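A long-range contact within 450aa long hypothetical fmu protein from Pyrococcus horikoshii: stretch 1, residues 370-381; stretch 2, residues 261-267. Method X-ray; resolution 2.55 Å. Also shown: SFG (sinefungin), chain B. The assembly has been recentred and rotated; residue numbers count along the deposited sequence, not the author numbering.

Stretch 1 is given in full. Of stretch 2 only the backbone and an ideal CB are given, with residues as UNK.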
# COMPACT_ATOMS: atom_id res chain seq x y z
N GLU A 370 -9.90 7.36 19.37
CA GLU A 370 -9.38 8.54 20.08
C GLU A 370 -8.95 9.67 19.13
O GLU A 370 -8.93 10.84 19.52
CB GLU A 370 -8.28 8.18 21.09
CG GLU A 370 -7.01 7.56 20.51
CD GLU A 370 -6.15 6.88 21.56
OE1 GLU A 370 -6.70 6.36 22.56
OE2 GLU A 370 -4.91 6.84 21.38
N LEU A 371 -8.63 9.31 17.89
CA LEU A 371 -8.46 10.32 16.84
C LEU A 371 -9.82 10.85 16.41
O LEU A 371 -9.98 12.04 16.13
CB LEU A 371 -7.69 9.74 15.65
CG LEU A 371 -6.22 9.37 15.84
CD1 LEU A 371 -5.71 8.61 14.62
CD2 LEU A 371 -5.34 10.58 16.11
N LEU A 372 -10.81 9.95 16.37
CA LEU A 372 -12.19 10.27 16.02
C LEU A 372 -12.82 11.24 17.02
O LEU A 372 -13.54 12.16 16.62
CB LEU A 372 -13.01 8.98 15.93
CG LEU A 372 -14.17 8.82 14.95
CD1 LEU A 372 -13.90 9.48 13.59
CD2 LEU A 372 -14.49 7.34 14.78
N GLU A 373 -12.53 11.03 18.31
CA GLU A 373 -12.98 11.93 19.37
C GLU A 373 -12.26 13.28 19.27
O GLU A 373 -12.85 14.32 19.54
CB GLU A 373 -12.76 11.31 20.75
CG GLU A 373 -13.47 12.04 21.89
CD GLU A 373 -12.98 11.64 23.28
OE1 GLU A 373 -12.47 10.51 23.44
OE2 GLU A 373 -13.12 12.46 24.21
N SER A 374 -10.99 13.23 18.88
CA SER A 374 -10.21 14.44 18.64
C SER A 374 -10.72 15.19 17.41
O SER A 374 -10.72 16.42 17.38
CB SER A 374 -8.72 14.09 18.48
OG SER A 374 -7.90 15.30 18.44
N ALA A 375 -11.17 14.44 16.40
CA ALA A 375 -11.75 15.02 15.19
C ALA A 375 -13.08 15.71 15.48
O ALA A 375 -13.30 16.85 15.04
CB ALA A 375 -11.93 13.95 14.10
N ALA A 376 -13.95 15.03 16.22
CA ALA A 376 -15.28 15.53 16.56
C ALA A 376 -15.23 16.94 17.13
O ALA A 376 -16.01 17.81 16.73
CB ALA A 376 -15.96 14.60 17.55
N ARG A 377 -14.30 17.16 18.05
CA ARG A 377 -14.20 18.42 18.78
C ARG A 377 -13.58 19.55 17.94
O ARG A 377 -13.63 20.72 18.34
CB ARG A 377 -13.43 18.21 20.09
CG ARG A 377 -14.22 17.42 21.14
CD ARG A 377 -13.33 16.68 22.13
NE ARG A 377 -12.61 17.57 23.04
CZ ARG A 377 -11.29 17.56 23.23
NH1 ARG A 377 -10.52 16.70 22.59
NH2 ARG A 377 -10.75 18.42 24.09
N LEU A 378 -13.03 19.20 16.78
CA LEU A 378 -12.46 20.19 15.85
C LEU A 378 -13.50 20.77 14.89
O LEU A 378 -13.32 21.86 14.35
CB LEU A 378 -11.29 19.59 15.06
CG LEU A 378 -9.97 19.30 15.77
CD1 LEU A 378 -9.08 18.46 14.86
CD2 LEU A 378 -9.25 20.57 16.18
N VAL A 379 -14.58 20.02 14.68
CA VAL A 379 -15.61 20.37 13.70
C VAL A 379 -16.51 21.51 14.18
O VAL A 379 -17.00 21.48 15.32
CB VAL A 379 -16.49 19.14 13.34
CG1 VAL A 379 -17.38 19.44 12.15
CG2 VAL A 379 -15.63 17.93 13.04
N LYS A 380 -16.73 22.49 13.31
CA LYS A 380 -17.69 23.57 13.55
C LYS A 380 -19.12 23.01 13.51
O LYS A 380 -19.36 21.98 12.88
CB LYS A 380 -17.54 24.66 12.48
CG LYS A 380 -16.24 25.43 12.53
CD LYS A 380 -16.18 26.47 11.42
CE LYS A 380 -14.85 27.19 11.40
NZ LYS A 380 -14.82 28.28 10.39
N PRO A 381 -20.07 23.68 14.20
CA PRO A 381 -21.48 23.27 14.16
C PRO A 381 -22.01 22.93 12.76
O PRO A 381 -22.67 21.90 12.59
CB PRO A 381 -22.21 24.48 14.74
CG PRO A 381 -21.24 25.07 15.68
CD PRO A 381 -19.88 24.86 15.07
N UNK A 261 -11.99 27.94 2.90
CA UNK A 261 -12.34 27.22 4.13
C UNK A 261 -11.09 26.82 4.91
O UNK A 261 -9.99 26.75 4.36
CB UNK A 261 -13.17 25.98 3.80
N UNK A 262 -11.27 26.57 6.20
CA UNK A 262 -10.19 26.03 7.03
C UNK A 262 -10.41 24.53 7.23
O UNK A 262 -11.42 24.10 7.78
CB UNK A 262 -10.12 26.75 8.38
N UNK A 263 -9.45 23.75 6.74
CA UNK A 263 -9.57 22.29 6.70
C UNK A 263 -8.46 21.64 7.53
O UNK A 263 -7.35 22.17 7.63
CB UNK A 263 -9.52 21.79 5.26
N UNK A 264 -8.79 20.50 8.14
CA UNK A 264 -7.81 19.71 8.88
C UNK A 264 -7.66 18.31 8.28
O UNK A 264 -8.65 17.63 8.03
CB UNK A 264 -8.21 19.61 10.35
N UNK A 265 -6.41 17.91 8.03
CA UNK A 265 -6.08 16.53 7.67
C UNK A 265 -5.36 15.93 8.87
O UNK A 265 -4.17 16.19 9.08
CB UNK A 265 -5.22 16.46 6.40
N UNK A 266 -6.09 15.14 9.65
CA UNK A 266 -5.64 14.72 10.98
C UNK A 266 -4.52 13.68 10.96
O UNK A 266 -3.72 13.61 11.89
CB UNK A 266 -6.83 14.16 11.76
N UNK A 267 -4.48 12.87 9.90
CA UNK A 267 -3.36 11.96 9.64
C UNK A 267 -3.02 12.10 8.15
O UNK A 267 -3.68 11.51 7.29
CB UNK A 267 -3.70 10.52 10.01
N SFG B . -3.80 10.39 4.57
CA SFG B . -2.46 9.98 4.12
C SFG B . -2.35 10.12 2.59
O SFG B . -1.20 10.25 2.11
OXT SFG B . -3.41 10.12 1.93
CB SFG B . -2.18 8.53 4.58
CG SFG B . -2.11 8.44 6.11
CD SFG B . -1.74 7.03 6.61
NE SFG B . -2.79 6.09 6.21
C5' SFG B . -1.62 6.96 8.15
C4' SFG B . -0.69 8.03 8.77
O4' SFG B . -1.19 8.27 10.11
C3' SFG B . 0.77 7.58 8.96
O3' SFG B . 1.62 8.48 8.24
C2' SFG B . 1.01 7.68 10.47
O2' SFG B . 2.31 8.21 10.75
C1' SFG B . -0.05 8.69 10.89
N9 SFG B . -0.43 8.64 12.33
C8 SFG B . -0.66 7.55 13.06
N7 SFG B . -0.98 7.91 14.31
C5 SFG B . -0.96 9.23 14.37
C6 SFG B . -1.20 10.16 15.38
N6 SFG B . -1.54 9.75 16.61
N1 SFG B . -1.08 11.47 15.11
C2 SFG B . -0.75 11.89 13.90
N3 SFG B . -0.51 11.03 12.91
C4 SFG B . -0.61 9.70 13.11

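Stretch 1 brings a helix and the start of a strand against an extended segment, and no hydrogen bond joins the two, so side-chain packing has to carry the contact.

Position 261 directs its CA-to-CB bond sideways, and nothing of stretch 1 lies within 5.5 Å of its ideal CB. The contact sets no rule here, and a polar residue is as good as any. It is Glu261, whose OE2 is hydrogen-bonded elsewhere in the structure.

At position 262, CB again points sideways, 5.3 Å from Lys380 NZ at the end of a fully extended lysine chain. An acid might answer the charge; a small or branched residue could pack beside the chain. Phi/psi of -101/117 suits beta-branching. The deposited residue is Thr262, chi1 t, and it offers its methyl: CG2 lies 3.9 Å from Lys380 NZ. The lysine finds its hydrogen bonding elsewhere in the structure.

Position 263 is out of reach of stretch 1, as the alternation of a strand requires. Its extended backbone would accept many residues, beta-branched ones comfortably; it holds Val263.

Position 264 points its CA-to-CB bond toward stretch 1, and its ideal CB is 4.7 Å from Leu378 CD1. A methyl facing a short gap calls for a compact apolar side chain: valine, isoleucine, perhaps alanine with looser packing. Val264 fills it, with CG1 4.2 Å from Leu378 CD1.

Position 265 faces out of reach once more, so stretch 1 gives no guidance. It is Asp265.

Position 266 leaves the extended conformation (phi/psi -74/-28) with CB pointing toward stretch 1, yet no atom there comes within 5.5 Å of the ideal CB. That space lies before Leu371, Ala375 and Leu378, where the small Ala375 leaves room on the helix surface. A long apolar chain, leucine or methionine, is the natural answer; alanine would stop short. Leu266 is deposited, and it has the largest covered area in the contact, 87 Å². Its CD1 meets Leu378 CD1 at 3.8 Å, while CD2 reaches the helix, 3.7 Å from Ala375 CB and 3.5 Å from Leu371 O. That carbonyl already accepts a hydrogen bond from Ala375 N at 2.7 Å, so a methyl beside it leaves no acceptor unserved.

Position 267 points CB sideways, 5.4 Å from Leu371 CD1, and its backbone carbonyl lies near the amine of sinefungin. The ideal CB is 3.4 Å from O4' of sinefungin, so the ribose favours a small side chain such as alanine. Ala267 occupies it; its O accepts a hydrogen bond from sinefungin N at 2.9 Å, a bond that does not depend on the side chain, while the small CB leaves room for the ribose.

Stretch 2 (261-267) ETVVDLA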
# COMPACT_ATOMS: atom_id res chain seq x y z
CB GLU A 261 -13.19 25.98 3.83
CG GLU A 261 -14.62 26.28 3.43
CD GLU A 261 -15.48 25.04 3.25
OE1 GLU A 261 -16.70 25.12 3.49
OE2 GLU A 261 -14.94 23.97 2.87
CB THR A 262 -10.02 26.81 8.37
OG1 THR A 262 -9.31 26.00 9.32
CG2 THR A 262 -11.37 27.23 8.96
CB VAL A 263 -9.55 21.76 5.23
CG1 VAL A 263 -9.52 20.24 5.18
CG2 VAL A 263 -10.75 22.29 4.46
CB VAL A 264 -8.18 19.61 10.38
CG1 VAL A 264 -7.23 18.67 11.12
CG2 VAL A 264 -8.16 20.99 11.03
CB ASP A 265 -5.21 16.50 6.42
CG ASP A 265 -5.11 15.10 5.79
OD1 ASP A 265 -5.10 14.09 6.53
OD2 ASP A 265 -5.03 15.02 4.55
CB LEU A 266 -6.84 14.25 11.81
CG LEU A 266 -6.85 14.48 13.32
CD1 LEU A 266 -6.48 15.92 13.70
CD2 LEU A 266 -8.21 14.11 13.88
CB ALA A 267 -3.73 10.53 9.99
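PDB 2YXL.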